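Local coordinates for protein yeast glycogen phosphorylase (Saccharomyces cerevisiae, PDB 1YGP) that belongs to the carbohydrate phosphorylase family of the GT-B clan and carries a bound pyridoxal-5'-phosphate in a two-chain assembly, at residues A68-A71 with A72-I76; A111-N114 with A115-M119; D433-W436 with F437-D441; Q467-M470 with A471-A474. One frame throughout, in Å; residues are numbered along the deposited sequence.

Contact 1 of 4, residues A68-A71 with A72-I76; sequences AYEA and ASMSI
One turn of the long helix 65-94 brings Tyr69 against Ser73 and Ala71 against Ser75. The backbone keeps the regular i to i+4 pattern. Ser73 N gives a hydrogen bond of 2.8 Å to Tyr69 O, and Met74 N bonds Glu70 O at 3.0 Å. Ser75 adds a side-chain bond to this ladder. Ser75 OG lies beside its own backbone N (chi1 -57°), a position from which it donates to Ala71 O at 2.9 Å. Ser75 N also donates to Ala71 O, and the two donors come from opposite faces of the carbonyl plane. Ser73 OG folds back in the same way, but its bond to Tyr69 O is weak at 3.3 Å. Ser73 OG sits 3.0 Å from Tyr69 CE1 and meets the ring obliquely. Met74 lays its extended side chain back past Glu70 O, with CG 3.1 Å from that oxygen. Met74 and Ser75 pack on helix 41-55, and Ser75 O is hydrogen-bonded to Thr54 OG1 of the second subunit. Two bonds from one residue thus grip Ala71 O, and the buried hydroxyl of Ser75 finds its acceptor within its own helix.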
# COMPACT_ATOMS: atom_id res chain seq x y z
N ALA A 68 -11.26 6.53 14.60
CA ALA A 68 -12.49 5.90 15.00
C ALA A 68 -13.05 5.07 13.87
O ALA A 68 -13.45 3.93 14.09
CB ALA A 68 -13.50 6.96 15.40
N TYR A 69 -13.03 5.59 12.64
CA TYR A 69 -13.53 4.91 11.46
C TYR A 69 -12.65 3.71 11.20
O TYR A 69 -13.16 2.60 11.12
CB TYR A 69 -13.51 5.90 10.30
CG TYR A 69 -13.43 5.23 8.97
CD1 TYR A 69 -14.54 4.58 8.42
CD2 TYR A 69 -12.19 5.20 8.35
CE1 TYR A 69 -14.40 3.86 7.23
CE2 TYR A 69 -12.04 4.48 7.17
CZ TYR A 69 -13.14 3.82 6.62
OH TYR A 69 -12.95 3.07 5.48
N GLU A 70 -11.34 3.87 11.07
CA GLU A 70 -10.43 2.74 10.92
C GLU A 70 -10.75 1.64 11.94
O GLU A 70 -10.94 0.47 11.57
CB GLU A 70 -9.01 3.26 11.13
CG GLU A 70 -8.08 3.12 9.96
CD GLU A 70 -8.22 4.19 8.88
OE1 GLU A 70 -7.91 5.35 9.16
OE2 GLU A 70 -8.61 3.86 7.75
N ALA A 71 -10.94 1.99 13.22
CA ALA A 71 -11.20 1.02 14.27
C ALA A 71 -12.56 0.37 14.17
O ALA A 71 -12.68 -0.86 14.33
CB ALA A 71 -11.11 1.67 15.64
N ALA A 72 -13.60 1.16 13.87
CA ALA A 72 -14.95 0.68 13.76
C ALA A 72 -15.00 -0.22 12.54
O ALA A 72 -15.49 -1.34 12.71
CB ALA A 72 -15.92 1.82 13.54
N SER A 73 -14.51 0.19 11.36
CA SER A 73 -14.43 -0.66 10.18
C SER A 73 -13.74 -1.99 10.49
O SER A 73 -14.29 -3.06 10.19
CB SER A 73 -13.64 -0.01 9.09
OG SER A 73 -14.27 1.08 8.45
N MET A 74 -12.55 -1.97 11.12
CA MET A 74 -11.89 -3.19 11.51
C MET A 74 -12.81 -4.03 12.38
O MET A 74 -12.86 -5.24 12.17
CB MET A 74 -10.66 -2.87 12.29
CG MET A 74 -9.56 -2.32 11.44
SD MET A 74 -8.22 -1.72 12.48
CE MET A 74 -7.21 -1.11 11.16
N SER A 75 -13.58 -3.47 13.32
CA SER A 75 -14.47 -4.30 14.13
C SER A 75 -15.61 -4.94 13.31
O SER A 75 -15.82 -6.16 13.41
CB SER A 75 -15.05 -3.44 15.25
OG SER A 75 -13.96 -2.90 16.00
N ILE A 76 -16.29 -4.20 12.44
CA ILE A 76 -17.37 -4.73 11.62
C ILE A 76 -16.83 -5.80 10.69
O ILE A 76 -17.44 -6.88 10.66
CB ILE A 76 -18.00 -3.61 10.80
CG1 ILE A 76 -18.53 -2.49 11.69
CG2 ILE A 76 -19.13 -4.19 9.98
CD1 ILE A 76 -19.56 -2.96 12.72

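Contact 2 of 4, residues A111-N114 with A115-M119; sequences ALDN and ALINM
Leu112 and Leu116 touch on one side of the short helix 111-117, and Asn114 meets Asn118 where that helix ends. CD2 of Leu112 lies 3.5 Å from CD1 of Leu116, and the two side chains slant across each other. This pair faces helix 65-94 and helix 149-153, with Leu112 on Tyr69 and Leu116 on Ile76 and Leu149. Asp113 OD1 passes 4.0 Å from Leu116 CB, crossing that side chain at about a right angle. The other oxygen, OD2, forms a salt bridge with Arg135, which anchors the carboxylate outside the helix. Ile117 runs its CG1 branch back over Asp113 O, with CD1 3.8 Å from that oxygen. Asn118 is the first residue to leave helical backbone angles, and it is the centre of an inverse gamma turn. Its N still closes a nearly straight hydrogen bond to Asn114 O, at 2.9 Å and 170°. Its CG stands beside the backbone N (chi1 -62°), which brings the amide back over the last turn. There the side chains of Asn114 and Asn118 cross obliquely, with their amide planes 65° apart. Asn118 ND2 adds a weak hydrogen bond to Asn114 O, also 2.9 Å long.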
# COMPACT_ATOMS: atom_id res chain seq x y z
N ALA A 111 -18.67 1.33 2.07
CA ALA A 111 -19.08 0.13 2.75
C ALA A 111 -19.57 0.18 4.17
O ALA A 111 -20.51 -0.56 4.45
CB ALA A 111 -17.94 -0.85 2.71
N LEU A 112 -19.04 0.98 5.09
CA LEU A 112 -19.49 0.97 6.49
C LEU A 112 -20.99 1.06 6.77
O LEU A 112 -21.52 0.15 7.42
CB LEU A 112 -18.86 2.12 7.34
CG LEU A 112 -18.34 1.90 8.79
CD1 LEU A 112 -18.13 3.23 9.46
CD2 LEU A 112 -19.34 1.19 9.66
N ASP A 113 -21.75 2.05 6.32
CA ASP A 113 -23.12 2.13 6.81
C ASP A 113 -24.01 1.00 6.31
O ASP A 113 -24.89 0.49 7.01
CB ASP A 113 -23.70 3.44 6.42
CG ASP A 113 -24.90 3.86 7.23
OD1 ASP A 113 -25.08 3.39 8.34
OD2 ASP A 113 -25.63 4.71 6.72
N ASN A 114 -23.71 0.60 5.07
CA ASN A 114 -24.35 -0.52 4.47
C ASN A 114 -24.12 -1.74 5.36
O ASN A 114 -25.08 -2.48 5.58
CB ASN A 114 -23.79 -0.72 3.09
CG ASN A 114 -24.59 -1.75 2.32
OD1 ASN A 114 -24.11 -2.86 2.11
ND2 ASN A 114 -25.84 -1.52 1.90
N ALA A 115 -22.93 -1.93 5.92
CA ALA A 115 -22.68 -3.06 6.83
C ALA A 115 -23.47 -2.90 8.10
O ALA A 115 -23.97 -3.88 8.65
CB ALA A 115 -21.24 -3.18 7.26
N LEU A 116 -23.65 -1.68 8.59
CA LEU A 116 -24.42 -1.47 9.80
C LEU A 116 -25.90 -1.82 9.65
O LEU A 116 -26.54 -2.32 10.59
CB LEU A 116 -24.21 -0.01 10.20
CG LEU A 116 -23.33 0.29 11.40
CD1 LEU A 116 -22.00 -0.43 11.27
CD2 LEU A 116 -23.12 1.79 11.50
N ILE A 117 -26.46 -1.53 8.47
CA ILE A 117 -27.84 -1.84 8.14
C ILE A 117 -27.95 -3.32 7.84
O ILE A 117 -28.84 -3.95 8.39
CB ILE A 117 -28.31 -1.00 6.91
CG1 ILE A 117 -28.59 0.40 7.40
CG2 ILE A 117 -29.55 -1.57 6.22
CD1 ILE A 117 -28.50 1.39 6.25
N ASN A 118 -27.10 -3.95 7.03
CA ASN A 118 -27.26 -5.35 6.75
C ASN A 118 -26.54 -6.11 7.82
O ASN A 118 -25.55 -6.82 7.55
CB ASN A 118 -26.67 -5.69 5.42
CG ASN A 118 -27.33 -4.96 4.31
OD1 ASN A 118 -28.51 -5.16 4.01
ND2 ASN A 118 -26.58 -4.07 3.69
N MET A 119 -27.00 -6.00 9.07
CA MET A 119 -26.32 -6.63 10.17
C MET A 119 -27.36 -7.31 11.02
O MET A 119 -28.19 -6.63 11.63
CB MET A 119 -25.57 -5.59 11.00
CG MET A 119 -24.55 -6.25 11.89
SD MET A 119 -24.07 -5.21 13.29
CE MET A 119 -22.53 -4.57 12.75

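Contact 3 of 4, residues D433-W436 with F437-D441; sequences DINW and FFLED. Unlike the reference sequence in segment 437-441: Glu440 (reference Gln).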
# COMPACT_ATOMS: atom_id res chain seq x y z
N ASP A 433 -11.74 -21.00 -35.37
CA ASP A 433 -12.44 -22.28 -35.36
C ASP A 433 -13.91 -22.19 -34.99
O ASP A 433 -14.77 -22.71 -35.72
CB ASP A 433 -11.80 -23.24 -34.38
CG ASP A 433 -10.55 -23.96 -34.88
OD1 ASP A 433 -9.92 -23.56 -35.86
OD2 ASP A 433 -10.21 -24.95 -34.24
N ILE A 434 -14.20 -21.49 -33.89
CA ILE A 434 -15.55 -21.25 -33.40
C ILE A 434 -16.40 -20.68 -34.53
O ILE A 434 -17.48 -21.19 -34.85
CB ILE A 434 -15.39 -20.28 -32.17
CG1 ILE A 434 -14.92 -21.10 -30.94
CG2 ILE A 434 -16.71 -19.54 -31.88
CD1 ILE A 434 -14.53 -20.29 -29.68
N ASN A 435 -15.89 -19.64 -35.20
CA ASN A 435 -16.59 -18.97 -36.29
C ASN A 435 -16.84 -19.91 -37.46
O ASN A 435 -17.89 -19.83 -38.09
CB ASN A 435 -15.80 -17.77 -36.82
CG ASN A 435 -16.61 -16.95 -37.81
OD1 ASN A 435 -17.64 -16.39 -37.49
ND2 ASN A 435 -16.23 -16.75 -39.06
N TRP A 436 -15.89 -20.81 -37.72
CA TRP A 436 -15.98 -21.72 -38.86
C TRP A 436 -17.16 -22.64 -38.71
O TRP A 436 -18.04 -22.66 -39.58
CB TRP A 436 -14.72 -22.59 -38.99
CG TRP A 436 -14.79 -23.48 -40.22
CD1 TRP A 436 -15.04 -24.81 -40.07
CD2 TRP A 436 -14.64 -23.09 -41.54
NE1 TRP A 436 -15.06 -25.28 -41.30
CE2 TRP A 436 -14.83 -24.31 -42.20
CE3 TRP A 436 -14.37 -21.94 -42.29
CZ2 TRP A 436 -14.75 -24.40 -43.60
CZ3 TRP A 436 -14.29 -22.02 -43.69
CH2 TRP A 436 -14.48 -23.25 -44.33
N PHE A 437 -17.21 -23.39 -37.62
CA PHE A 437 -18.32 -24.28 -37.45
C PHE A 437 -19.64 -23.51 -37.38
O PHE A 437 -20.63 -23.96 -37.96
CB PHE A 437 -18.07 -25.08 -36.20
CG PHE A 437 -16.82 -25.94 -36.28
CD1 PHE A 437 -16.66 -26.88 -37.30
CD2 PHE A 437 -15.82 -25.80 -35.32
CE1 PHE A 437 -15.51 -27.67 -37.34
CE2 PHE A 437 -14.67 -26.59 -35.37
CZ PHE A 437 -14.51 -27.52 -36.38
N PHE A 438 -19.71 -22.32 -36.76
CA PHE A 438 -20.95 -21.54 -36.67
C PHE A 438 -21.42 -21.21 -38.08
O PHE A 438 -22.58 -21.46 -38.41
CB PHE A 438 -20.70 -20.23 -35.88
CG PHE A 438 -21.83 -19.22 -35.96
CD1 PHE A 438 -23.09 -19.48 -35.42
CD2 PHE A 438 -21.60 -18.00 -36.60
CE1 PHE A 438 -24.11 -18.53 -35.53
CE2 PHE A 438 -22.63 -17.05 -36.71
CZ PHE A 438 -23.89 -17.31 -36.17
N LEU A 439 -20.54 -20.72 -38.93
CA LEU A 439 -20.90 -20.38 -40.29
C LEU A 439 -21.29 -21.61 -41.12
O LEU A 439 -22.13 -21.52 -42.02
CB LEU A 439 -19.72 -19.61 -40.82
CG LEU A 439 -20.01 -18.18 -41.21
CD1 LEU A 439 -20.89 -17.45 -40.21
CD2 LEU A 439 -18.71 -17.48 -41.27
N GLU A 440 -20.76 -22.80 -40.81
CA GLU A 440 -21.22 -24.02 -41.44
C GLU A 440 -22.66 -24.21 -41.00
O GLU A 440 -23.55 -24.26 -41.85
CB GLU A 440 -20.46 -25.25 -41.00
CG GLU A 440 -19.19 -25.49 -41.77
CD GLU A 440 -18.51 -26.82 -41.44
OE1 GLU A 440 -19.01 -27.59 -40.61
OE2 GLU A 440 -17.46 -27.09 -42.03
N ASP A 441 -22.93 -24.23 -39.71
CA ASP A 441 -24.28 -24.39 -39.22
C ASP A 441 -25.27 -23.42 -39.83
O ASP A 441 -26.42 -23.79 -40.10
CB ASP A 441 -24.26 -24.22 -37.72
CG ASP A 441 -23.68 -25.42 -37.00
OD1 ASP A 441 -22.66 -25.97 -37.43
OD2 ASP A 441 -24.28 -25.81 -35.99
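The polar bonds between Asp433-Trp436 and Phe437-Asp441 are mainly those of the helix backbone. Leu439 N donates to Asn435 O at 2.9 Å, and Glu440 N donates to Trp436 O at 3.0 Å. One side-chain bond spans the same turn. Trp436 NE1 reaches OE2 of Glu440 at 3.1 Å, but the bond is bent to 122° and weak. The carboxylate is tilted well away from the indole plane. Trp436 has CG anti to its backbone N (chi1 -177°), and this swings the indole along the helix toward Glu440. Glu440 differs here from the reference sequence. Asn435 spends its amide outside the helix: OD1 accepts from Ile458 N and ND2 is bonded to Ser457 OG. The amide is therefore fixed at both ends, and Leu439 CD2 packs 3.4 Å from ND2.

Next to these bonds lies an aromatic pair. The edge of Trp436 points at the face of Phe437 in a T-shaped (edge-to-face) stack. The centroids of the five-membered ring and the phenyl ring are 5.4 Å apart, and the planes stand at 74°. Trp436 CD1 comes 3.8 Å from Phe437 CD1. Phe437 also lays CD2 3.3 Å from Asp433 O, and it meets Trp389 and His390 edge-to-face. Phe438 heads elsewhere, to an edge-to-face pair with Phe503. The arrangement is that of an amphipathic helix, here 425-445, with Trp436 and Glu440 on its exposed side and Ile434 and Phe438 buried against neighbouring helices.

Contact 4 of 4, residues Q467-M470 with A471-A474; sequences QIRM and AFLA
The backbone passes straight from strand 467-469 into helix 470-477, with Arg469 at the N-cap position. Arg469 O accepts the first helical bond, from Leu473 N at 3.1 Å and 163°, and a weak one from Phe472 N. Met470 O then accepts from Ala474 N at 2.8 Å.

Two side-chain pairs flank this junction. Arg469 and Phe472 form the first. The arginine chain bends at chi3 (-84°), which brings its far end alongside the phenyl ring. CE2 of Phe472 lies over one face of the guanidinium, offset toward its rim. Phe472 CE2 is 3.7 Å from Arg469 NE. The two planes are inclined by 43°, so the groups lean together without stacking flat. The aliphatic part joins in, with Arg469 CB 4.0 Å from Phe472 CD2. Arg469 NH2 is also hydrogen-bonded to Ser454 O, which helps to fix the guanidinium in place. Phe472 meets the ring of Phe500 as well.

The second pair is Met470 and Leu473, which lie side by side and point the same way. Bends at chi2 and chi3 fold the methionine chain, and Met470 CE sits 4.0 Å from Leu473 CD2. Around this pair, Leu473 packs on Ile431 and Ile434 of helix 425-445, while Met470 touches Thr368, Thr371 and Trp415. Strand 467-469 is the middle strand of a small antiparallel sheet, between 414-416 and 459-460. The arrangement is a strand-to-helix junction, in which the chain leaves the sheet at its N-cap residue, Arg469, and enters helix 470-477 at Met470.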
# COMPACT_ATOMS: atom_id res chain seq x y z
N GLN A 467 -11.85 -7.16 -38.18
CA GLN A 467 -12.19 -7.08 -36.78
C GLN A 467 -12.79 -8.41 -36.34
O GLN A 467 -13.31 -9.21 -37.13
CB GLN A 467 -13.24 -6.03 -36.50
CG GLN A 467 -13.12 -4.73 -37.24
CD GLN A 467 -11.88 -3.95 -36.86
OE1 GLN A 467 -10.78 -4.25 -37.30
NE2 GLN A 467 -12.02 -2.92 -36.02
N ILE A 468 -12.72 -8.62 -35.03
CA ILE A 468 -13.34 -9.74 -34.38
C ILE A 468 -14.50 -9.04 -33.69
O ILE A 468 -14.31 -8.12 -32.87
CB ILE A 468 -12.41 -10.35 -33.35
CG1 ILE A 468 -11.07 -10.69 -33.96
CG2 ILE A 468 -13.13 -11.57 -32.76
CD1 ILE A 468 -10.11 -11.31 -32.94
N ARG A 469 -15.72 -9.40 -34.02
CA ARG A 469 -16.86 -8.75 -33.40
C ARG A 469 -17.18 -9.48 -32.11
O ARG A 469 -17.79 -10.56 -32.07
CB ARG A 469 -18.00 -8.75 -34.41
CG ARG A 469 -17.55 -7.90 -35.60
CD ARG A 469 -18.62 -7.68 -36.64
NE ARG A 469 -18.71 -8.78 -37.58
CZ ARG A 469 -19.43 -8.67 -38.70
NH1 ARG A 469 -20.09 -7.55 -39.00
NH2 ARG A 469 -19.48 -9.69 -39.55
N MET A 470 -16.78 -8.87 -31.00
CA MET A 470 -16.97 -9.51 -29.71
C MET A 470 -18.41 -9.83 -29.34
O MET A 470 -18.68 -10.96 -28.92
CB MET A 470 -16.33 -8.65 -28.65
CG MET A 470 -14.83 -8.56 -28.81
SD MET A 470 -13.89 -10.09 -29.11
CE MET A 470 -13.96 -10.71 -27.46
N ALA A 471 -19.37 -8.91 -29.54
CA ALA A 471 -20.78 -9.17 -29.23
C ALA A 471 -21.33 -10.37 -29.99
O ALA A 471 -22.09 -11.16 -29.42
CB ALA A 471 -21.66 -7.98 -29.58
N PHE A 472 -20.89 -10.60 -31.24
CA PHE A 472 -21.33 -11.78 -31.96
C PHE A 472 -20.69 -13.05 -31.39
O PHE A 472 -21.37 -14.08 -31.28
CB PHE A 472 -20.98 -11.66 -33.42
CG PHE A 472 -21.71 -10.54 -34.14
CD1 PHE A 472 -22.59 -9.67 -33.48
CD2 PHE A 472 -21.47 -10.38 -35.51
CE1 PHE A 472 -23.22 -8.65 -34.19
CE2 PHE A 472 -22.11 -9.36 -36.20
CZ PHE A 472 -22.99 -8.50 -35.54
N LEU A 473 -19.40 -13.02 -30.97
CA LEU A 473 -18.77 -14.15 -30.30
C LEU A 473 -19.50 -14.47 -28.99
O LEU A 473 -19.65 -15.65 -28.61
CB LEU A 473 -17.31 -13.81 -30.01
CG LEU A 473 -16.38 -14.73 -29.20
CD1 LEU A 473 -16.34 -16.17 -29.71
CD2 LEU A 473 -14.99 -14.11 -29.30
N ALA A 474 -19.97 -13.42 -28.30
CA ALA A 474 -20.70 -13.61 -27.07
C ALA A 474 -22.05 -14.24 -27.36
O ALA A 474 -22.41 -15.14 -26.60
CB ALA A 474 -20.91 -12.28 -26.38

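In the fold
The contacts follow one another along the chain and form two clusters on opposite sides of its centre. Contacts 1 and 2 have centres about 12 Å apart and touch where Ile76 of helix 65-94 packs on Ala115, Leu116 and Met119, and Tyr69 on Leu112. Contacts 3 and 4 have centres about 13 Å apart and meet through Ile434 and Leu473, joining helix 425-445 to helix 470-477. Between the clusters the gap is wide, with the centres of contacts 1 and 3 about 55 Å apart. Contact 1 borders the second subunit, and the side chain of Asn114 in contact 2 lies about 13 Å from the bound pyridoxal-5'-phosphate. Each pair packs neighbouring helices together, in well-separated regions.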